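Local coordinates for MutT/nudix family protein (Streptococcus pneumoniae, PDB 4HFQ) that hydrolyses UDP-linked compounds (UDP-X), including precursors of peptidoglycan biosynthesis, as a diphosphatase of the Nudix family, at residues 113-116 / 120-123. Numbering follows the deposited sequence. Where two conformers were deposited one is given.
With PEG (di(hydroxyethyl)ether), chain I.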
ATOM      1  N   GLU A 113       9.376  15.126   8.490  1.00 11.53           N
ATOM      2  CA  GLU A 113       8.258  15.166   9.424  1.00 12.06           C
ATOM      3  C   GLU A 113       8.726  15.200  10.869  1.00 11.16           C
ATOM      4  O   GLU A 113       8.161  15.947  11.672  1.00 10.72           O
ATOM      5  CB  GLU A 113       7.249  14.064   9.121  1.00 13.93           C
ATOM      6  CG  GLU A 113       6.734  14.304   7.710  1.00 15.89           C
ATOM      7  CD  GLU A 113       5.796  13.262   7.173  1.00 17.66           C
ATOM      8  OE1 GLU A 113       5.374  12.385   7.932  1.00 18.96           O
ATOM      9  OE2 GLU A 113       5.476  13.337   5.967  1.00 19.42           O
ATOM     10  N   ILE A 114       9.786  14.470  11.204  1.00 10.95           N
ATOM     11  CA  ILE A 114      10.369  14.593  12.551  1.00 11.31           C
ATOM     12  C   ILE A 114      10.772  16.053  12.831  1.00 11.98           C
ATOM     13  O   ILE A 114      10.453  16.606  13.893  1.00 12.10           O
ATOM     14  CB  ILE A 114      11.585  13.689  12.731  1.00 10.53           C
ATOM     15  CG1 ILE A 114      11.173  12.210  12.757  1.00 10.57           C
ATOM     16  CG2 ILE A 114      12.325  14.049  14.034  1.00 10.54           C
ATOM     17  CD1 ILE A 114      12.360  11.290  12.557  1.00 11.03           C
ATOM     18  N   GLU A 115      11.450  16.698  11.890  1.00 12.34           N
ATOM     19  CA  GLU A 115      11.918  18.066  12.159  1.00 13.59           C
ATOM     20  C   GLU A 115      10.739  19.023  12.301  1.00 13.73           C
ATOM     21  O   GLU A 115      10.714  19.860  13.216  1.00 13.70           O
ATOM     22  CB  GLU A 115      12.886  18.560  11.080  1.00 15.85           C
ATOM     23  CG  GLU A 115      13.573  19.877  11.457  1.00 18.98           C
ATOM     24  CD  GLU A 115      14.730  20.241  10.543  1.00 22.06           C
ATOM     25  OE1 GLU A 115      15.013  19.495   9.596  1.00 24.55           O
ATOM     26  OE2 GLU A 115      15.359  21.297  10.759  1.00 25.93           O
ATOM     27  N   GLU A 116       9.761  18.909  11.411  1.00 13.33           N
ATOM     28  CA  GLU A 116       8.605  19.800  11.406  1.00 14.69           C
ATOM     29  C   GLU A 116       7.756  19.656  12.654  1.00 14.22           C
ATOM     30  O   GLU A 116       7.246  20.648  13.184  1.00 15.32           O
ATOM     31  CB  GLU A 116       7.749  19.569  10.152  1.00 15.72           C
ATOM     32  CG  GLU A 116       8.422  20.033   8.871  1.00 18.46           C
ATOM     33  CD  GLU A 116       7.671  19.648   7.605  1.00 20.21           C
ATOM     34  OE1 GLU A 116       6.805  18.752   7.631  1.00 23.39           O
ATOM     35  OE2 GLU A 116       7.969  20.262   6.565  1.00 22.62           O
ATOM     36  N   PHE A 120      13.394  18.664  15.997  1.00 17.29           N
ATOM     37  CA  PHE A 120      14.720  18.046  15.998  1.00 18.05           C
ATOM     38  C   PHE A 120      15.185  17.506  14.655  1.00 18.14           C
ATOM     39  O   PHE A 120      14.397  16.933  13.886  1.00 16.91           O
ATOM     40  CB  PHE A 120      14.763  16.904  16.998  1.00 19.08           C
ATOM     41  CG  PHE A 120      14.781  17.357  18.428  1.00 20.58           C
ATOM     42  CD1 PHE A 120      13.599  17.648  19.091  1.00 21.39           C
ATOM     43  CD2 PHE A 120      15.985  17.490  19.109  1.00 21.47           C
ATOM     44  CE1 PHE A 120      13.610  18.074  20.409  1.00 22.75           C
ATOM     45  CE2 PHE A 120      16.005  17.915  20.436  1.00 22.02           C
ATOM     46  CZ  PHE A 120      14.815  18.201  21.081  1.00 22.77           C
ATOM     47  N   LYS A 121      16.471  17.691  14.379  1.00 18.09           N
ATOM     48  CA  LYS A 121      17.153  16.932  13.334  1.00 18.05           C
ATOM     49  C   LYS A 121      17.227  15.500  13.835  1.00 17.05           C
ATOM     50  O   LYS A 121      17.125  15.256  15.040  1.00 16.94           O
ATOM     51  CB  LYS A 121      18.568  17.464  13.115  1.00 20.72           C
ATOM     52  CG  LYS A 121      18.649  18.953  12.808  1.00 24.03           C
ATOM     53  CD  LYS A 121      18.304  19.273  11.367  1.00 26.52           C
ATOM     54  CE  LYS A 121      19.030  20.539  10.945  1.00 28.07           C
ATOM     55  NZ  LYS A 121      18.457  21.111   9.698  1.00 30.86           N
ATOM     56  N   ALA A 122      17.374  14.545  12.923  1.00 15.85           N
ATOM     57  CA  ALA A 122      17.391  13.146  13.317  1.00 15.05           C
ATOM     58  C   ALA A 122      18.185  12.298  12.341  1.00 14.53           C
ATOM     59  O   ALA A 122      18.593  12.776  11.287  1.00 14.68           O
ATOM     60  CB  ALA A 122      15.959  12.606  13.413  1.00 15.10           C
ATOM     61  N   LYS A 123      18.391  11.040  12.717  0.50 14.34           N
ATOM     62  CA  LYS A 123      19.052  10.027  11.914  0.50 14.55           C
ATOM     63  C   LYS A 123      18.070   8.861  11.818  0.50 13.54           C
ATOM     64  O   LYS A 123      17.423   8.536  12.812  0.50 12.95           O
ATOM     65  CB  LYS A 123      20.331   9.569  12.628  0.50 15.64           C
ATOM     66  CG  LYS A 123      20.947   8.284  12.106  0.50 16.69           C
ATOM     67  CD  LYS A 123      22.145   7.866  12.947  0.50 17.42           C
ATOM     68  CE  LYS A 123      22.498   6.405  12.708  0.50 18.65           C
ATOM     69  NZ  LYS A 123      22.633   6.074  11.263  0.50 19.63           N
TER
HETATM   70  C1  PEG I 307      13.775  18.481   5.869  1.00 34.08           C
HETATM   71  O1  PEG I 307      13.024  19.214   6.850  1.00 35.60           O
HETATM   72  C2  PEG I 307      14.536  17.334   6.531  1.00 32.84           C
HETATM   73  O2  PEG I 307      15.142  17.755   7.753  1.00 35.80           O
HETATM   74  C3  PEG I 307      15.368  16.684   8.671  1.00 31.28           C
HETATM   75  C4  PEG I 307      16.827  16.657   9.115  1.00 32.26           C
HETATM   76  O4  PEG I 307      17.023  15.591  10.055  1.00 28.67           O
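Glu115 OE2 lies 3.3 Å from Lys121 NZ, a salt bridge whose hydrogen bond is weak. The two side chains run alongside each other and point the same way. Glu115 reaches there with CG anti to the backbone N (chi1 -170°) and an extended chain beyond. Lys121 starts away from the helix, but a bend at chi2 (-79°) brings its outer carbons over the carboxylate, CD lying 3.6 Å from Glu115 OE2. Beneath this pair, Glu115 CA comes to 3.2 Å of Phe120 O in a CA-H...O contact bent at the hydrogen (135°), while Ile114 CG2 and Glu115 CB each stand 3.6 Å from Phe120 O. The strand thus sets off with this carbonyl turned back onto the helix, and the phenyl ring leaves in another direction, onto Leu152. By its sequence this is the end of the Nudix box, where helix 106-118 turns tightly into strand 120-132; Thr118 OG1 bonds to both Ile114 O and Phe120 N across the turn. Glu113 and Glu116 occupy positions whose glutamates bind metal ions in many relatives, whereas Glu115 sits at a variable position on the outer side. Further along, Ala122 CB faces the helix and meets Ile114 CD1 at 3.9 Å; the CG2 branch of the isoleucine flanks the same methyl. Ile114 continues inward onto Cys150 and Leu152 of strand 143-153 and Ala74 of strand 69-78, and so joins helix to sheet. A di(hydroxyethyl)ether molecule, probably from the crystallisation liquor, lies beside Glu115 and reaches strand 120-132, where its O4 accepts the Ala122 N-H at 3.1 Å. Its ether oxygen O2 is modelled 2.5 Å from Glu115 OE1, too close for two acceptors, which leaves the placement near the carboxylate doubtful.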